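Local coordinates for catechol 2,3-dioxygenase (Pseudomonas sp. KL28, PDB 3HPY), which catalyses the extradiol ring cleavage of catechols, with ferrous iron as cofactor, in a bacterial pathway that degrades long-chain alkylphenols, at the interface of chains A and B. Sequence-based numbering; all coordinates share one arbitrary frame. Chains: chain A/B, Catechol 2,3-dioxygenase.

Contact 1: the interface of chains A and B. Residues chain A 252, 282-284; chain B 135-137.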
# COMPACT_ATOMS: atom_id res chain seq x y z
N ARG A 252 -12.39 -3.71 -12.80
CA ARG A 252 -11.56 -4.16 -11.69
C ARG A 252 -10.46 -3.22 -11.26
O ARG A 252 -9.41 -3.66 -10.79
CB ARG A 252 -11.02 -5.53 -12.04
CG ARG A 252 -12.15 -6.52 -12.07
CD ARG A 252 -11.69 -7.87 -12.51
NE ARG A 252 -10.50 -8.26 -11.78
CZ ARG A 252 -9.86 -9.41 -11.95
NH1 ARG A 252 -10.31 -10.31 -12.83
NH2 ARG A 252 -8.76 -9.65 -11.26
N LEU A 282 -15.67 -9.85 -21.02
CA LEU A 282 -16.47 -10.09 -19.83
C LEU A 282 -17.72 -9.28 -20.11
O LEU A 282 -17.69 -8.36 -20.92
CB LEU A 282 -15.76 -9.56 -18.59
CG LEU A 282 -14.40 -10.20 -18.35
CD1 LEU A 282 -13.85 -9.75 -17.00
CD2 LEU A 282 -14.54 -11.72 -18.39
N SER A 283 -18.82 -9.62 -19.45
CA SER A 283 -20.05 -8.88 -19.70
C SER A 283 -20.74 -8.50 -18.40
O SER A 283 -20.54 -9.15 -17.36
CB SER A 283 -20.99 -9.71 -20.58
OG SER A 283 -21.68 -10.66 -19.79
N TRP A 284 -21.53 -7.44 -18.45
CA TRP A 284 -22.28 -6.96 -17.29
C TRP A 284 -23.75 -6.78 -17.66
O TRP A 284 -24.06 -6.28 -18.74
CB TRP A 284 -21.71 -5.63 -16.80
CG TRP A 284 -20.34 -5.75 -16.18
CD1 TRP A 284 -19.14 -5.72 -16.83
CD2 TRP A 284 -20.05 -6.01 -14.78
NE1 TRP A 284 -18.11 -5.94 -15.92
CE2 TRP A 284 -18.64 -6.12 -14.67
CE3 TRP A 284 -20.83 -6.15 -13.63
CZ2 TRP A 284 -17.99 -6.38 -13.43
CZ3 TRP A 284 -20.19 -6.41 -12.38
CH2 TRP A 284 -18.77 -6.52 -12.30
N ASN B 135 -20.91 -10.30 -14.79
CA ASN B 135 -20.89 -9.64 -13.48
C ASN B 135 -19.82 -10.29 -12.61
O ASN B 135 -20.09 -10.67 -11.48
CB ASN B 135 -22.24 -9.75 -12.78
CG ASN B 135 -23.39 -9.22 -13.61
OD1 ASN B 135 -23.26 -8.20 -14.27
ND2 ASN B 135 -24.52 -9.90 -13.55
N PRO B 136 -18.60 -10.44 -13.14
CA PRO B 136 -17.50 -11.06 -12.40
C PRO B 136 -17.01 -10.24 -11.21
O PRO B 136 -17.00 -9.01 -11.25
CB PRO B 136 -16.41 -11.21 -13.46
CG PRO B 136 -16.63 -10.00 -14.31
CD PRO B 136 -18.13 -9.99 -14.47
N ALA B 137 -16.60 -10.93 -10.15
CA ALA B 137 -16.08 -10.23 -8.98
C ALA B 137 -14.61 -9.92 -9.30
O ALA B 137 -14.05 -10.44 -10.27
CB ALA B 137 -16.18 -11.10 -7.75

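Contact 2: the interface of chains A and B. Residues chain A 48-49, 129, 131, 137-138, 150; chain B 252, 273-274.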
# COMPACT_ATOMS: atom_id res chain seq x y z
N TRP A 48 4.32 13.24 -16.28
CA TRP A 48 5.77 13.25 -16.09
C TRP A 48 6.50 12.02 -16.60
O TRP A 48 7.56 12.14 -17.23
CB TRP A 48 6.13 13.48 -14.61
CG TRP A 48 5.82 12.33 -13.69
CD1 TRP A 48 4.68 12.14 -12.98
CD2 TRP A 48 6.66 11.21 -13.40
NE1 TRP A 48 4.74 10.98 -12.26
CE2 TRP A 48 5.96 10.38 -12.50
CE3 TRP A 48 7.95 10.83 -13.81
CZ2 TRP A 48 6.49 9.18 -12.01
CZ3 TRP A 48 8.48 9.63 -13.32
CH2 TRP A 48 7.75 8.83 -12.42
N ASP A 49 5.92 10.84 -16.36
CA ASP A 49 6.54 9.58 -16.75
C ASP A 49 6.45 9.22 -18.23
O ASP A 49 7.09 8.27 -18.67
CB ASP A 49 5.96 8.43 -15.91
CG ASP A 49 6.99 7.35 -15.60
OD1 ASP A 49 8.18 7.56 -15.94
OD2 ASP A 49 6.62 6.32 -15.01
N ASN A 129 11.16 11.72 -19.77
CA ASN A 129 10.32 11.78 -18.58
C ASN A 129 11.02 12.52 -17.45
O ASN A 129 10.66 12.38 -16.27
CB ASN A 129 9.89 10.37 -18.12
CG ASN A 129 11.05 9.51 -17.62
OD1 ASN A 129 10.83 8.43 -17.07
ND2 ASN A 129 12.28 9.97 -17.83
N ILE A 131 14.01 12.04 -16.52
CA ILE A 131 15.01 11.19 -15.87
C ILE A 131 16.07 10.78 -16.87
O ILE A 131 15.77 10.51 -18.02
CB ILE A 131 14.36 9.91 -15.28
CG1 ILE A 131 13.21 10.28 -14.36
CG2 ILE A 131 15.41 9.10 -14.51
CD1 ILE A 131 12.50 9.09 -13.77
N ALA A 137 16.70 6.63 -12.26
CA ALA A 137 16.06 6.40 -10.97
C ALA A 137 14.60 6.04 -11.27
O ALA A 137 14.14 6.23 -12.40
CB ALA A 137 16.13 7.67 -10.11
N PRO A 138 13.87 5.51 -10.28
CA PRO A 138 12.46 5.13 -10.46
C PRO A 138 11.52 6.33 -10.60
O PRO A 138 10.47 6.22 -11.24
CB PRO A 138 12.17 4.29 -9.22
CG PRO A 138 13.05 4.93 -8.18
CD PRO A 138 14.34 5.11 -8.94
N ILE A 150 0.76 9.04 -14.17
CA ILE A 150 1.77 8.39 -15.00
C ILE A 150 1.54 8.42 -16.51
O ILE A 150 2.50 8.52 -17.27
CB ILE A 150 1.91 6.91 -14.59
CG1 ILE A 150 2.37 6.80 -13.14
CG2 ILE A 150 2.91 6.19 -15.49
CD1 ILE A 150 2.20 5.40 -12.57
N ARG B 252 12.36 -0.76 -12.39
CA ARG B 252 11.65 -0.16 -11.25
C ARG B 252 10.80 -1.19 -10.51
O ARG B 252 10.14 -0.88 -9.52
CB ARG B 252 10.74 0.99 -11.70
CG ARG B 252 11.42 2.09 -12.48
CD ARG B 252 10.41 3.18 -12.81
NE ARG B 252 10.94 4.13 -13.79
CZ ARG B 252 10.24 5.13 -14.31
NH1 ARG B 252 8.97 5.32 -13.94
NH2 ARG B 252 10.80 5.94 -15.20
N TYR B 273 7.56 0.48 -15.30
CA TYR B 273 6.93 1.45 -16.18
C TYR B 273 6.28 0.75 -17.37
O TYR B 273 6.20 -0.47 -17.40
CB TYR B 273 7.96 2.48 -16.64
CG TYR B 273 9.24 1.88 -17.17
CD1 TYR B 273 9.41 1.65 -18.54
CD2 TYR B 273 10.29 1.58 -16.32
CE1 TYR B 273 10.61 1.15 -19.04
CE2 TYR B 273 11.50 1.07 -16.81
CZ TYR B 273 11.65 0.86 -18.17
OH TYR B 273 12.85 0.38 -18.67
N HIS B 274 5.82 1.54 -18.35
CA HIS B 274 5.12 1.00 -19.52
C HIS B 274 5.78 1.32 -20.85
O HIS B 274 5.29 2.18 -21.58
CB HIS B 274 3.70 1.55 -19.58
CG HIS B 274 3.02 1.49 -18.20
ND1 HIS B 274 2.46 0.34 -17.70
CD2 HIS B 274 2.87 2.43 -17.24
CE1 HIS B 274 2.01 0.57 -16.48
NE2 HIS B 274 2.24 1.83 -16.18
O HOH W 1 13.69 4.27 -14.18
O HOH W 2 13.15 6.20 -16.39

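Contact 1: the interface of chains A and B
One face of the A:Trp284 indole receives the loop segment of B:Asn135 and B:Pro136, which lies across it at the junction of two subunits. CA of B:Asn135 sits over the six-membered ring of A:Trp284, 3.7 Å from its centroid, as a CH-pi contact displaced toward the rim. CD of B:Pro136 rests on the same face near the benzo edge, 3.8 Å from CZ2 of A:Trp284, so two successive residues cover the ring with C-H groups. Chi1 of -69° puts CG of the tryptophan opposite the carbonyl carbon, and chi2 of 86° turns the ring's face to the segment. The side-chain amide of B:Asn135 does not stack on it: the two planes are 49° apart, and the amide oxygen OD1 comes in obliquely from the face that B:Asn135 CA occupies, 3.2 Å from CE3 of A:Trp284. The backbone oxygen of B:Pro136 approaches A:Trp284 CH2 from that same face, also obliquely and at 3.2 Å. Beside the indole, the B:Pro136 ring meets the branched tip of A:Leu282: CG of B:Pro136 lies 3.9 Å from CD1 of A:Leu282. This lodges the proline against both the leucine methyl and the tryptophan. The polar part is a main-chain bond: N of B:Asn135 donates to O of A:Ser283 at 2.8 Å, nearly straight at the hydrogen and close to the carbonyl direction. It probably helps to hold the segment against strand 282-284, with B:Asn135 CA above the indole. The site pins a loop of one subunit to the short C-terminal strand of its neighbour, contributing to the homotetramer.

Contact 2: the interface of chains A and B
B:Arg252 reaches across to A:Asp49 in a subunit interface of this extradiol dioxygenase, whose family is built from repeated vicinal oxygen chelate modules. The salt bridge is two-pronged and end-on. NH1 of B:Arg252 donates to OD2 of A:Asp49 at 2.8 Å, and NH2 donates to the other carboxylate oxygen, OD1, at 3.2 Å. NH1 also makes a weak bond to OD1, at 3.1 Å, which both terminal nitrogens therefore share. OD1 uses its syn lone pair toward NH2 and lies close to the guanidinium plane; OD2 is met on the syn side but lies off that plane, and NH1 in turn stands out of the carboxylate plane. Carboxylate and guanidinium lie only 15° apart, which favours the paired contact. The arginine chain, extended from CG to NE (chi3 -168°), carries the charged group to the acid.

Further polar contacts ring the guanidinium edge. The amide oxygen OD1 of A:Asn129 accepts a weak hydrogen bond from NH2. Two linked waters also lie at the edge: water 1 joins NE of B:Arg252, at 2.8 Å, to the backbone oxygen of A:Ala137, and water 2 lies 2.7 Å from NH2 of B:Arg252 and contacts A:Asn129 OD1. These partners should restrain rotation of the group.

Packing acts on the faces and the stem. The backbone oxygen of A:Pro138 stands 3.0 Å above the guanidinium plane of B:Arg252, toward its rim; CB of B:Tyr273, from the arginine's own chain, lies over the rim of the opposite face. A:Pro138 CA packs against B:Arg252 CD at 3.7 Å. The nearly parallel A:Trp48 ring brings CH2 to the NH1 end, on the A:Pro138 O side of the plane. Farther along, A:Ile150 CG2 faces B:His274 CD2 at 4.1 Å, the side chains crossing at about a right angle.

The C-alpha centres of contact 1 and contact 2 are about 31 Å apart on one two-fold symmetric interface. Residues 137 and 252 occur in both contacts with their chains swapped, so the segment 135-138 of each subunit serves the strand 282-284 as well as the arginine of its partner. Each contact has a twin with the chains exchanged, although the arginine side chain is bent at chi3 in chain A and extended in chain B, so the twins need not match in detail. Mainly apolar packing with a main-chain bond in one place and charge pairing in the other join the same two subunits of the homotetramer.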